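Long-range contacts in response regulator (Caulobacter vibrioides, PDB 3N0R), which probably works as an anti-anti-sigma regulator of the stress response, its phosphorylatable receiver domain controlling a sigma-factor-like domain that would engage an anti-sigma factor: residues A[36-41]-A[121-126]; A[74-78]-A[132-136]. The protein carries 1 engineered substitution. All coordinates share one frame; numbering follows the deposited sequence. Where two conformers were deposited one is given.

Contact 1: residues A[36-41]-A[121-126]; sequences RYARAL and LLTALE
The Tyr37 ring meets Leu122 over one face and Leu121 at an edge. Leu122 CD2 sits 4.0 Å from the centroid of the Tyr37 ring, a CH-pi contact 29° off the normal. Leu121 CB approaches Tyr37 CE1 near the ring plane, at 3.8 Å. The Arg36 guanidinium has Glu126 OE2 at its edge and Leu125 O over one face. Arg36 NE donates to Glu126 OE2 at 3.1 Å, with a fairly straight N-H...O angle of 160°. Arg36 NE meets OE2 on the syn side, tilted out of the carboxylate plane. Arg36 NH2 adds a weak bond to Glu126 OE1 at 3.4 Å, so the salt bridge is two-pronged but uneven. A bend at chi2 (-58°) folds the Glu126 chain back toward the arginine.

Away from the salt bridge the contact is apolar. Ala40 CB touches Leu125 CD2 at 3.7 Å. Leu121 CD1 reaches Leu41 CD1 at 3.8 Å.

Outside the pair, Tyr37 OH hydrogen-bonds to His81 NE2. Glu126 OE1 also forms a salt bridge with Arg73 and a hydrogen bond with Tyr77 OH, so OE1 of this buried carboxylate has three polar partners, one of them weak. The contact joins helix 31-42 of the sigma2-like part to helix 115-125 of the second sigma-like part. Helix 72-84 packs on Leu122, while helix 264-277 of the receiver domain covers Leu121 and Leu125.

Contact 2: residues A[74-78]-A[132-136]; sequences VALYR and EAAQI
Ile136 presses its CD1 methyl against Tyr77 CB at 3.6 Å, beside the start of the tyrosine side chain. Its CG1 lies alongside Val74, 3.9 Å from Val74 CG1, and 3.8 Å from Val74 O. Its CG2 branch turns to the backbone instead and rests 3.8 Å from Tyr77 O. CD1 and CG1 share Tyr77 CB, CG1 also reaches Val74, and CG2 lies on the Tyr77 carbonyl. Ile136 CG1 stands beside its own backbone N (chi1 -66°), which leaves CG2 anti to that N and directed at the turn of Tyr77.

Val74 divides its two methyls between partners. CG1 meets Ile136 and Gln135 CB, while CG2 lies 3.9 Å from Glu132 CG, across the aliphatic part of that chain. At the other end the backbones draw close: Arg78 CA and Ile136 CA are 4.3 Å apart. The extended Arg78 chain runs past Gln135, with its CD 3.8 Å from Gln135 O.

A second shell holds these groups. The Tyr77 hydroxyl is held by its partner in contact 1, Glu126, and the Tyr77 ring meets Phe128 edge-to-face. Phe128 also touches Val74 and Ile136. The polar ends at the margin have partners of their own: Arg78 forms a salt bridge with Asp67, and Glu132 OE1 accepts from Thr129 N.

The segments run roughly alongside each other, 36° between their directions. No hydrogen bond or salt bridge crosses between them. Cohesion therefore rests mainly on van der Waals contact of aliphatic groups with one another and with backbone carbonyls, and the charged groups of Arg78 and Glu132 are directed to partners on their own side of the junction between the two sigma-like parts.

Both contacts tie the sigma2-like part to the second sigma-like part, through different helices. Contact 1 is buried near the centre of the chain, where the receiver domain also packs. Contact 2 is partly buried, and its centre lies about 17 Å from the centre of the chain. Contact 1 combines apolar packing with a salt bridge between partly exposed Arg36 and buried Glu126; contact 2 has aliphatic groups inside and polar chains at its margin. The two are continuous: they meet through Tyr77 and Glu126, and Leu122 CD1 packs on Ile136 CG2 at 3.8 Å. Helices 115-125 and 130-137 are consecutive, and the side chains of the two contacts touch.

Contact 1: residues A[36-41]-A[121-126]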
loop_
_atom_site.group_PDB
_atom_site.type_symbol
_atom_site.label_atom_id
_atom_site.label_comp_id
_atom_site.label_asym_id
_atom_site.label_seq_id
_atom_site.Cartn_x
_atom_site.Cartn_y
_atom_site.Cartn_z
ATOM N N ARG A 36 -4.209 -3.735 -3.046
ATOM C CA ARG A 36 -2.972 -3.259 -2.442
ATOM C C ARG A 36 -3.016 -1.742 -2.237
ATOM O O ARG A 36 -2.696 -1.225 -1.156
ATOM C CB ARG A 36 -1.762 -3.650 -3.292
ATOM C CG ARG A 36 -0.446 -3.101 -2.754
ATOM C CD ARG A 36 0.717 -3.516 -3.618
ATOM N NE ARG A 36 0.579 -2.992 -4.972
ATOM C CZ ARG A 36 1.225 -3.484 -6.020
ATOM N NH1 ARG A 36 2.048 -4.513 -5.861
ATOM N NH2 ARG A 36 1.033 -2.956 -7.221
ATOM N N TYR A 37 -3.415 -1.030 -3.283
ATOM C CA TYR A 37 -3.555 0.421 -3.212
ATOM C C TYR A 37 -4.519 0.834 -2.102
ATOM O O TYR A 37 -4.204 1.699 -1.278
ATOM C CB TYR A 37 -4.051 0.940 -4.567
ATOM C CG TYR A 37 -4.412 2.412 -4.621
ATOM C CD1 TYR A 37 -3.439 3.401 -4.530
ATOM C CD2 TYR A 37 -5.728 2.810 -4.805
ATOM C CE1 TYR A 37 -3.768 4.742 -4.618
ATOM C CE2 TYR A 37 -6.070 4.154 -4.882
ATOM C CZ TYR A 37 -5.082 5.114 -4.795
ATOM O OH TYR A 37 -5.387 6.447 -4.883
ATOM N N ALA A 38 -5.711 0.240 -2.100
ATOM C CA ALA A 38 -6.762 0.650 -1.178
ATOM C C ALA A 38 -6.375 0.369 0.270
ATOM O O ALA A 38 -6.681 1.161 1.163
ATOM C CB ALA A 38 -8.078 -0.028 -1.539
ATOM N N ARG A 39 -5.727 -0.768 0.504
ATOM C CA ARG A 39 -5.238 -1.089 1.841
ATOM C C ARG A 39 -4.175 -0.095 2.293
ATOM O O ARG A 39 -4.195 0.355 3.431
ATOM C CB ARG A 39 -4.645 -2.499 1.878
ATOM C CG ARG A 39 -5.649 -3.609 1.679
ATOM C CD ARG A 39 -4.973 -4.959 1.773
ATOM N NE ARG A 39 -5.825 -6.018 1.254
ATOM C CZ ARG A 39 -5.438 -7.276 1.097
ATOM N NH1 ARG A 39 -4.219 -7.671 1.470
ATOM N NH2 ARG A 39 -6.278 -8.140 0.554
ATOM N N ALA A 40 -3.224 0.232 1.414
ATOM C CA ALA A 40 -2.166 1.169 1.777
ATOM C C ALA A 40 -2.704 2.574 2.015
ATOM O O ALA A 40 -2.200 3.296 2.877
ATOM C CB ALA A 40 -1.073 1.185 0.713
ATOM N N LEU A 41 -3.700 2.968 1.226
ATOM C CA LEU A 41 -4.259 4.305 1.321
ATOM C C LEU A 41 -5.122 4.475 2.582
ATOM O O LEU A 41 -5.098 5.527 3.223
ATOM C CB LEU A 41 -5.081 4.589 0.063
ATOM C CG LEU A 41 -5.665 6.000 -0.042
ATOM C CD1 LEU A 41 -4.573 7.034 -0.305
ATOM C CD2 LEU A 41 -6.716 6.039 -1.143
ATOM N N LEU A 121 0.777 7.647 -4.009
ATOM C CA LEU A 121 0.631 6.196 -4.061
ATOM C C LEU A 121 0.354 5.676 -5.478
ATOM O O LEU A 121 0.869 4.620 -5.866
ATOM C CB LEU A 121 -0.436 5.699 -3.091
ATOM C CG LEU A 121 -0.121 5.903 -1.607
ATOM C CD1 LEU A 121 -1.219 5.258 -0.770
ATOM C CD2 LEU A 121 1.245 5.344 -1.219
ATOM N N LEU A 122 -0.442 6.402 -6.258
ATOM C CA LEU A 122 -0.745 5.958 -7.618
ATOM C C LEU A 122 0.533 5.822 -8.442
ATOM O O LEU A 122 0.663 4.906 -9.247
ATOM C CB LEU A 122 -1.707 6.941 -8.299
ATOM C CG LEU A 122 -3.156 6.876 -7.808
ATOM C CD1 LEU A 122 -3.954 8.054 -8.332
ATOM C CD2 LEU A 122 -3.828 5.550 -8.180
ATOM N N THR A 123 1.468 6.745 -8.246
ATOM C CA THR A 123 2.711 6.738 -9.006
ATOM C C THR A 123 3.774 5.844 -8.367
ATOM O O THR A 123 4.254 4.895 -8.996
ATOM C CB THR A 123 3.229 8.173 -9.260
ATOM O OG1 THR A 123 3.342 8.886 -8.022
ATOM C CG2 THR A 123 2.288 8.921 -10.216
ATOM N N ALA A 124 4.122 6.113 -7.111
ATOM C CA ALA A 124 5.201 5.378 -6.442
ATOM C C ALA A 124 4.849 3.930 -6.075
ATOM O O ALA A 124 5.675 3.033 -6.224
ATOM C CB ALA A 124 5.675 6.143 -5.209
ATOM N N LEU A 125 3.649 3.698 -5.555
ATOM C CA LEU A 125 3.253 2.345 -5.163
ATOM C C LEU A 125 2.714 1.540 -6.339
ATOM O O LEU A 125 3.085 0.384 -6.525
ATOM C CB LEU A 125 2.228 2.377 -4.023
ATOM C CG LEU A 125 1.870 1.010 -3.430
ATOM C CD1 LEU A 125 3.061 0.393 -2.702
ATOM C CD2 LEU A 125 0.690 1.154 -2.497
ATOM N N GLU A 126 1.846 2.157 -7.136
ATOM C CA GLU A 126 1.132 1.428 -8.172
ATOM C C GLU A 126 1.785 1.510 -9.550
ATOM O O GLU A 126 1.419 0.766 -10.454
ATOM C CB GLU A 126 -0.323 1.891 -8.230
ATOM C CG GLU A 126 -1.066 1.600 -6.925
ATOM C CD GLU A 126 -1.058 0.122 -6.576
ATOM O OE1 GLU A 126 -1.428 -0.676 -7.458
ATOM O OE2 GLU A 126 -0.685 -0.253 -5.431
#

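Contact 2: residues A[74-78]-A[132-136]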
loop_
_atom_site.group_PDB
_atom_site.type_symbol
_atom_site.label_atom_id
_atom_site.label_comp_id
_atom_site.label_asym_id
_atom_site.label_seq_id
_atom_site.Cartn_x
_atom_site.Cartn_y
_atom_site.Cartn_z
ATOM N N VAL A 74 -6.387 1.792 -15.726
ATOM C CA VAL A 74 -6.610 3.193 -15.394
ATOM C C VAL A 74 -8.107 3.449 -15.168
ATOM O O VAL A 74 -8.499 4.128 -14.215
ATOM C CB VAL A 74 -6.035 4.128 -16.467
ATOM C CG1 VAL A 74 -6.452 5.563 -16.218
ATOM C CG2 VAL A 74 -4.514 3.997 -16.509
ATOM N N ALA A 75 -8.944 2.909 -16.052
ATOM C CA ALA A 75 -10.388 3.100 -15.944
ATOM C C ALA A 75 -10.951 2.556 -14.634
ATOM O O ALA A 75 -11.849 3.153 -14.044
ATOM C CB ALA A 75 -11.104 2.474 -17.128
ATOM N N LEU A 76 -10.438 1.413 -14.187
ATOM C CA LEU A 76 -10.885 0.818 -12.930
ATOM C C LEU A 76 -10.538 1.735 -11.757
ATOM O O LEU A 76 -11.363 1.963 -10.876
ATOM C CB LEU A 76 -10.223 -0.546 -12.736
ATOM C CG LEU A 76 -10.406 -1.209 -11.365
ATOM C CD1 LEU A 76 -11.874 -1.405 -11.025
ATOM C CD2 LEU A 76 -9.648 -2.534 -11.307
ATOM N N TYR A 77 -9.310 2.243 -11.731
ATOM C CA TYR A 77 -8.931 3.155 -10.656
ATOM C C TYR A 77 -9.756 4.441 -10.700
ATOM O O TYR A 77 -10.116 4.989 -9.660
ATOM C CB TYR A 77 -7.426 3.452 -10.663
ATOM C CG TYR A 77 -6.536 2.371 -10.061
ATOM C CD1 TYR A 77 -6.319 1.175 -10.734
ATOM C CD2 TYR A 77 -5.864 2.567 -8.852
ATOM C CE1 TYR A 77 -5.487 0.195 -10.215
ATOM C CE2 TYR A 77 -5.023 1.583 -8.329
ATOM C CZ TYR A 77 -4.834 0.403 -9.024
ATOM O OH TYR A 77 -3.995 -0.579 -8.525
ATOM N N ARG A 78 -10.056 4.937 -11.901
ATOM C CA ARG A 78 -10.901 6.116 -12.018
ATOM C C ARG A 78 -12.281 5.873 -11.393
ATOM O O ARG A 78 -12.800 6.719 -10.668
ATOM C CB ARG A 78 -11.016 6.526 -13.484
ATOM C CG ARG A 78 -11.879 7.736 -13.730
ATOM C CD ARG A 78 -11.846 8.125 -15.207
ATOM N NE ARG A 78 -12.657 9.307 -15.475
ATOM C CZ ARG A 78 -12.896 9.797 -16.686
ATOM N NH1 ARG A 78 -12.384 9.205 -17.759
ATOM N NH2 ARG A 78 -13.645 10.882 -16.827
ATOM N N GLU A 132 -1.196 9.135 -16.340
ATOM C CA GLU A 132 -2.215 8.168 -15.943
ATOM C C GLU A 132 -2.860 8.559 -14.614
ATOM O O GLU A 132 -4.083 8.510 -14.467
ATOM C CB GLU A 132 -1.612 6.766 -15.857
ATOM C CG GLU A 132 -1.328 6.134 -17.216
ATOM C CD GLU A 132 -0.560 4.826 -17.110
ATOM O OE1 GLU A 132 0.282 4.662 -16.200
ATOM O OE2 GLU A 132 -0.806 3.942 -17.947
ATOM N N ALA A 133 -2.038 8.940 -13.643
ATOM C CA ALA A 133 -2.560 9.371 -12.350
ATOM C C ALA A 133 -3.512 10.572 -12.502
ATOM O O ALA A 133 -4.528 10.655 -11.805
ATOM C CB ALA A 133 -1.423 9.686 -11.386
ATOM N N ALA A 134 -3.195 11.479 -13.426
ATOM C CA ALA A 134 -4.051 12.624 -13.697
ATOM C C ALA A 134 -5.445 12.213 -14.176
ATOM O O ALA A 134 -6.437 12.845 -13.814
ATOM C CB ALA A 134 -3.387 13.547 -14.710
ATOM N N GLN A 135 -5.529 11.160 -14.986
ATOM C CA GLN A 135 -6.821 10.632 -15.444
ATOM C C GLN A 135 -7.611 10.075 -14.280
ATOM O O GLN A 135 -8.825 10.222 -14.204
ATOM C CB GLN A 135 -6.654 9.496 -16.454
ATOM C CG GLN A 135 -5.715 9.781 -17.586
ATOM C CD GLN A 135 -5.987 11.110 -18.241
ATOM O OE1 GLN A 135 -7.130 11.439 -18.578
ATOM N NE2 GLN A 135 -4.936 11.885 -18.436
ATOM N N ILE A 136 -6.909 9.417 -13.368
ATOM C CA ILE A 136 -7.557 8.790 -12.227
ATOM C C ILE A 136 -8.091 9.842 -11.268
ATOM O O ILE A 136 -9.204 9.712 -10.746
ATOM C CB ILE A 136 -6.584 7.830 -11.525
ATOM C CG1 ILE A 136 -6.253 6.656 -12.458
ATOM C CG2 ILE A 136 -7.166 7.332 -10.204
ATOM C CD1 ILE A 136 -5.054 5.846 -12.038
#